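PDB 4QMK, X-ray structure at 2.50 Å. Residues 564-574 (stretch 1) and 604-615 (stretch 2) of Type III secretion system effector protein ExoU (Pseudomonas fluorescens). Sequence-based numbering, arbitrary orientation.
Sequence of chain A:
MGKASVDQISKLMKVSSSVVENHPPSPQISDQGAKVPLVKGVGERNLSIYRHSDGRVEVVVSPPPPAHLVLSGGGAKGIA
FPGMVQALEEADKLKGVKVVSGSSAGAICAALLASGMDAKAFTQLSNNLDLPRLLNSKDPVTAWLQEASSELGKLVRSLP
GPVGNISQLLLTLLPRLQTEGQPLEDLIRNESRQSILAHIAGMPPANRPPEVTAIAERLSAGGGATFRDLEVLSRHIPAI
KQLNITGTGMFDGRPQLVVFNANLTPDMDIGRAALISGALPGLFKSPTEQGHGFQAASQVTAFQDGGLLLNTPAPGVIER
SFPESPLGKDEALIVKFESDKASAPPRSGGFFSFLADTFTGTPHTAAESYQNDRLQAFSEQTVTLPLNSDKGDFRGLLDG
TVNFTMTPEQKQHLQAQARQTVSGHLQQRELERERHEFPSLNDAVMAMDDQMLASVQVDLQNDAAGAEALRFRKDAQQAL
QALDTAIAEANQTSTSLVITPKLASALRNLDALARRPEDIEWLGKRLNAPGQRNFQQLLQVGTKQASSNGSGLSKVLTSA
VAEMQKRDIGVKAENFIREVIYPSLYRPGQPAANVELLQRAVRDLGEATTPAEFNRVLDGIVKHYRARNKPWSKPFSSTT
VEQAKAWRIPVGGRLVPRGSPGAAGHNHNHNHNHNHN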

# COMPACT_ATOMS: atom_id res chain seq x y z
N MET A 564 16.58 -20.92 -6.84
CA MET A 564 15.73 -19.87 -6.37
C MET A 564 16.10 -19.46 -4.96
O MET A 564 16.16 -18.27 -4.66
CB MET A 564 14.26 -20.29 -6.36
CG MET A 564 13.30 -19.15 -6.06
SD MET A 564 11.61 -19.68 -5.70
CE MET A 564 11.98 -20.75 -4.31
N GLN A 565 16.31 -20.46 -4.11
CA GLN A 565 16.64 -20.25 -2.72
C GLN A 565 18.03 -19.61 -2.62
O GLN A 565 18.25 -18.69 -1.83
CB GLN A 565 16.46 -21.56 -1.96
CG GLN A 565 14.97 -21.91 -1.80
CD GLN A 565 14.62 -23.36 -1.39
OE1 GLN A 565 15.45 -24.28 -1.44
NE2 GLN A 565 13.34 -23.57 -1.03
N LYS A 566 18.94 -20.01 -3.49
CA LYS A 566 20.26 -19.39 -3.55
C LYS A 566 20.15 -17.88 -3.86
O LYS A 566 20.79 -17.08 -3.22
CB LYS A 566 21.11 -20.12 -4.59
CG LYS A 566 22.52 -19.59 -4.84
CD LYS A 566 23.30 -20.58 -5.68
CE LYS A 566 24.66 -20.05 -6.11
NZ LYS A 566 24.53 -18.86 -6.98
N ARG A 567 19.33 -17.52 -4.84
CA ARG A 567 19.13 -16.13 -5.21
C ARG A 567 18.47 -15.32 -4.11
O ARG A 567 18.86 -14.15 -3.89
CB ARG A 567 18.31 -16.01 -6.47
CG ARG A 567 19.16 -16.26 -7.69
CD ARG A 567 18.43 -16.15 -9.02
NE ARG A 567 19.22 -16.88 -10.03
CZ ARG A 567 19.00 -16.82 -11.33
NH1 ARG A 567 18.00 -16.10 -11.81
NH2 ARG A 567 19.77 -17.51 -12.14
N ASP A 568 17.51 -15.96 -3.41
CA ASP A 568 16.84 -15.32 -2.34
C ASP A 568 17.88 -14.90 -1.26
O ASP A 568 17.92 -13.76 -0.89
CB ASP A 568 15.75 -16.20 -1.77
CG ASP A 568 14.49 -16.27 -2.66
OD1 ASP A 568 14.31 -15.40 -3.55
OD2 ASP A 568 13.63 -17.19 -2.49
N ILE A 569 18.73 -15.81 -0.83
CA ILE A 569 19.71 -15.55 0.21
C ILE A 569 20.59 -14.46 -0.25
O ILE A 569 20.90 -13.55 0.50
CB ILE A 569 20.58 -16.77 0.49
CG1 ILE A 569 19.73 -17.91 1.01
CG2 ILE A 569 21.69 -16.46 1.52
CD1 ILE A 569 19.03 -17.60 2.32
N GLY A 570 20.98 -14.52 -1.50
CA GLY A 570 21.77 -13.43 -2.09
C GLY A 570 21.07 -12.08 -1.89
O GLY A 570 21.69 -11.14 -1.50
N VAL A 571 19.78 -12.04 -2.09
CA VAL A 571 19.01 -10.83 -1.98
C VAL A 571 18.87 -10.43 -0.51
O VAL A 571 18.93 -9.23 -0.20
CB VAL A 571 17.64 -10.98 -2.67
CG1 VAL A 571 16.63 -9.97 -2.18
CG2 VAL A 571 17.83 -10.93 -4.16
N LYS A 572 18.70 -11.39 0.39
CA LYS A 572 18.64 -11.02 1.79
C LYS A 572 19.95 -10.43 2.25
O LYS A 572 19.97 -9.56 3.09
CB LYS A 572 18.22 -12.16 2.69
CG LYS A 572 16.73 -12.34 2.74
CD LYS A 572 16.31 -13.45 3.69
CE LYS A 572 14.80 -13.63 3.67
NZ LYS A 572 14.28 -13.99 2.32
N ALA A 573 21.05 -10.94 1.72
CA ALA A 573 22.36 -10.52 2.13
C ALA A 573 22.57 -9.04 1.71
O ALA A 573 23.11 -8.25 2.45
CB ALA A 573 23.41 -11.43 1.50
N GLU A 574 22.19 -8.70 0.50
CA GLU A 574 22.29 -7.32 0.03
C GLU A 574 21.45 -6.41 0.90
O GLU A 574 21.87 -5.34 1.28
CB GLU A 574 21.84 -7.21 -1.41
CG GLU A 574 22.96 -7.02 -2.41
CD GLU A 574 23.96 -8.16 -2.44
OE1 GLU A 574 23.55 -9.33 -2.66
OE2 GLU A 574 25.18 -7.88 -2.27
N ASP A 604 31.79 -12.39 3.51
CA ASP A 604 31.20 -13.69 3.80
C ASP A 604 29.77 -13.70 3.29
O ASP A 604 29.34 -14.68 2.75
CB ASP A 604 31.25 -14.00 5.30
CG ASP A 604 32.68 -14.08 5.84
OD1 ASP A 604 33.61 -14.32 5.04
OD2 ASP A 604 32.91 -13.88 7.06
N LEU A 605 29.04 -12.59 3.45
CA LEU A 605 27.65 -12.53 3.02
C LEU A 605 27.55 -12.60 1.51
O LEU A 605 26.58 -13.12 0.98
CB LEU A 605 26.99 -11.25 3.50
CG LEU A 605 26.39 -11.33 4.91
CD1 LEU A 605 25.85 -9.98 5.30
CD2 LEU A 605 25.26 -12.31 5.02
N GLY A 606 28.54 -12.07 0.80
CA GLY A 606 28.54 -12.18 -0.63
C GLY A 606 28.80 -13.60 -1.07
O GLY A 606 28.63 -13.92 -2.21
N GLU A 607 29.16 -14.47 -0.13
CA GLU A 607 29.54 -15.83 -0.43
C GLU A 607 28.45 -16.82 0.00
O GLU A 607 28.52 -18.01 -0.25
CB GLU A 607 30.81 -16.11 0.39
CG GLU A 607 31.92 -16.84 -0.32
CD GLU A 607 32.64 -15.96 -1.34
OE1 GLU A 607 33.76 -16.34 -1.76
OE2 GLU A 607 32.09 -14.90 -1.72
N ALA A 608 27.43 -16.30 0.65
CA ALA A 608 26.41 -17.12 1.26
C ALA A 608 25.32 -17.63 0.32
O ALA A 608 24.66 -16.84 -0.36
CB ALA A 608 25.76 -16.31 2.33
N THR A 609 25.08 -18.94 0.33
CA THR A 609 24.06 -19.53 -0.55
C THR A 609 22.89 -20.19 0.18
O THR A 609 21.91 -20.54 -0.44
CB THR A 609 24.68 -20.54 -1.49
OG1 THR A 609 25.20 -21.66 -0.73
CG2 THR A 609 25.81 -19.88 -2.28
N THR A 610 22.97 -20.30 1.48
CA THR A 610 21.96 -21.00 2.26
C THR A 610 21.65 -20.22 3.51
O THR A 610 22.39 -19.30 3.88
CB THR A 610 22.51 -22.35 2.74
OG1 THR A 610 23.72 -22.10 3.47
CG2 THR A 610 22.83 -23.28 1.57
N PRO A 611 20.53 -20.57 4.16
CA PRO A 611 20.17 -19.97 5.41
C PRO A 611 21.27 -20.21 6.48
O PRO A 611 21.58 -19.30 7.29
CB PRO A 611 18.89 -20.70 5.79
CG PRO A 611 18.30 -21.15 4.50
CD PRO A 611 19.44 -21.39 3.57
N ALA A 612 21.86 -21.41 6.49
CA ALA A 612 22.87 -21.73 7.51
C ALA A 612 24.07 -20.79 7.40
O ALA A 612 24.57 -20.27 8.42
CB ALA A 612 23.33 -23.17 7.41
N GLU A 613 24.55 -20.59 6.18
CA GLU A 613 25.67 -19.70 5.97
C GLU A 613 25.29 -18.24 6.32
O GLU A 613 26.03 -17.54 6.99
CB GLU A 613 26.17 -19.81 4.55
CG GLU A 613 26.70 -21.19 4.21
CD GLU A 613 26.75 -21.47 2.73
OE1 GLU A 613 26.68 -20.53 1.91
OE2 GLU A 613 26.87 -22.66 2.39
N PHE A 614 24.13 -17.79 5.87
CA PHE A 614 23.63 -16.45 6.19
C PHE A 614 23.59 -16.26 7.70
O PHE A 614 24.09 -15.28 8.22
CB PHE A 614 22.23 -16.27 5.60
CG PHE A 614 21.63 -14.95 5.85
CD1 PHE A 614 21.89 -13.90 5.03
CD2 PHE A 614 20.76 -14.77 6.89
CE1 PHE A 614 21.30 -12.67 5.24
CE2 PHE A 614 20.17 -13.53 7.13
CZ PHE A 614 20.46 -12.49 6.31
N ASN A 615 23.01 -17.21 8.40
CA ASN A 615 22.88 -17.15 9.85
C ASN A 615 24.24 -17.24 10.57
O ASN A 615 24.45 -16.63 11.62
CB ASN A 615 21.96 -18.26 10.34
CG ASN A 615 20.50 -18.02 10.00
OD1 ASN A 615 20.08 -16.92 9.70
ND2 ASN A 615 19.71 -19.08 10.06
O HOH W 1 23.32 -16.51 -3.19

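A helix (564-574) packs against a loop and the helix ends on either side of it through a small apolar contact, with no direct hydrogen bond between the two stretches and one water joining their backbones. About 460 Å² is buried, counting both sides. Ile-569 is the centre: its CA-to-CB bond points toward the loop, and with chi1 and chi2 both m its CG2 lies 4.2 Å from Ala-608 CB and 4.1 Å from Phe-614 CB, while its CD1 reaches Pro-611 CD at 4.0 Å. The branched side chain thus touches both the loop and the start of the following helix, and Ile-569 CG2 also rests against the carbonyl Ala-608 O at 3.5 Å. One helical turn on, Ala-573 faces the same way; its small methyl lets the backbone come close, with Ala-573 CB 3.6 Å from Leu-605 O and 4.1 Å from Leu-605 CD2. Phe-614, chi1 t, extends its ring to this helix, where Phe-614 CE1 lies 3.9 Å from Ala-573 N and 4.0 Å from Lys-572 CB. The Lys-572 chain starts toward the contact but its end leads away, so Lys-572 CB packs on the ring while NZ lies away from the contact. At the other end Lys-566 lies alongside Thr-609, with Lys-566 CE 4.0 Å from Thr-609 CG2, methylene against methyl at an exposed margin. The water donates to Lys-566 O (2.6 Å) and Ala-608 O (3.1 Å), linking the carbonyls of helix and loop. The loop is braced internally: Thr-609 N donates to Glu-613 OE1 at 2.8 Å, and Thr-610 OG1 caps the next helix by accepting from Glu-613 N at 3.2 Å. Pro-611 suits the first turn of that helix, where its nitrogen needs no hydrogen-bond partner. The helices 564-574 and 611-615 run nearly parallel, at 16°, with axes 10.4 Å apart at closest approach.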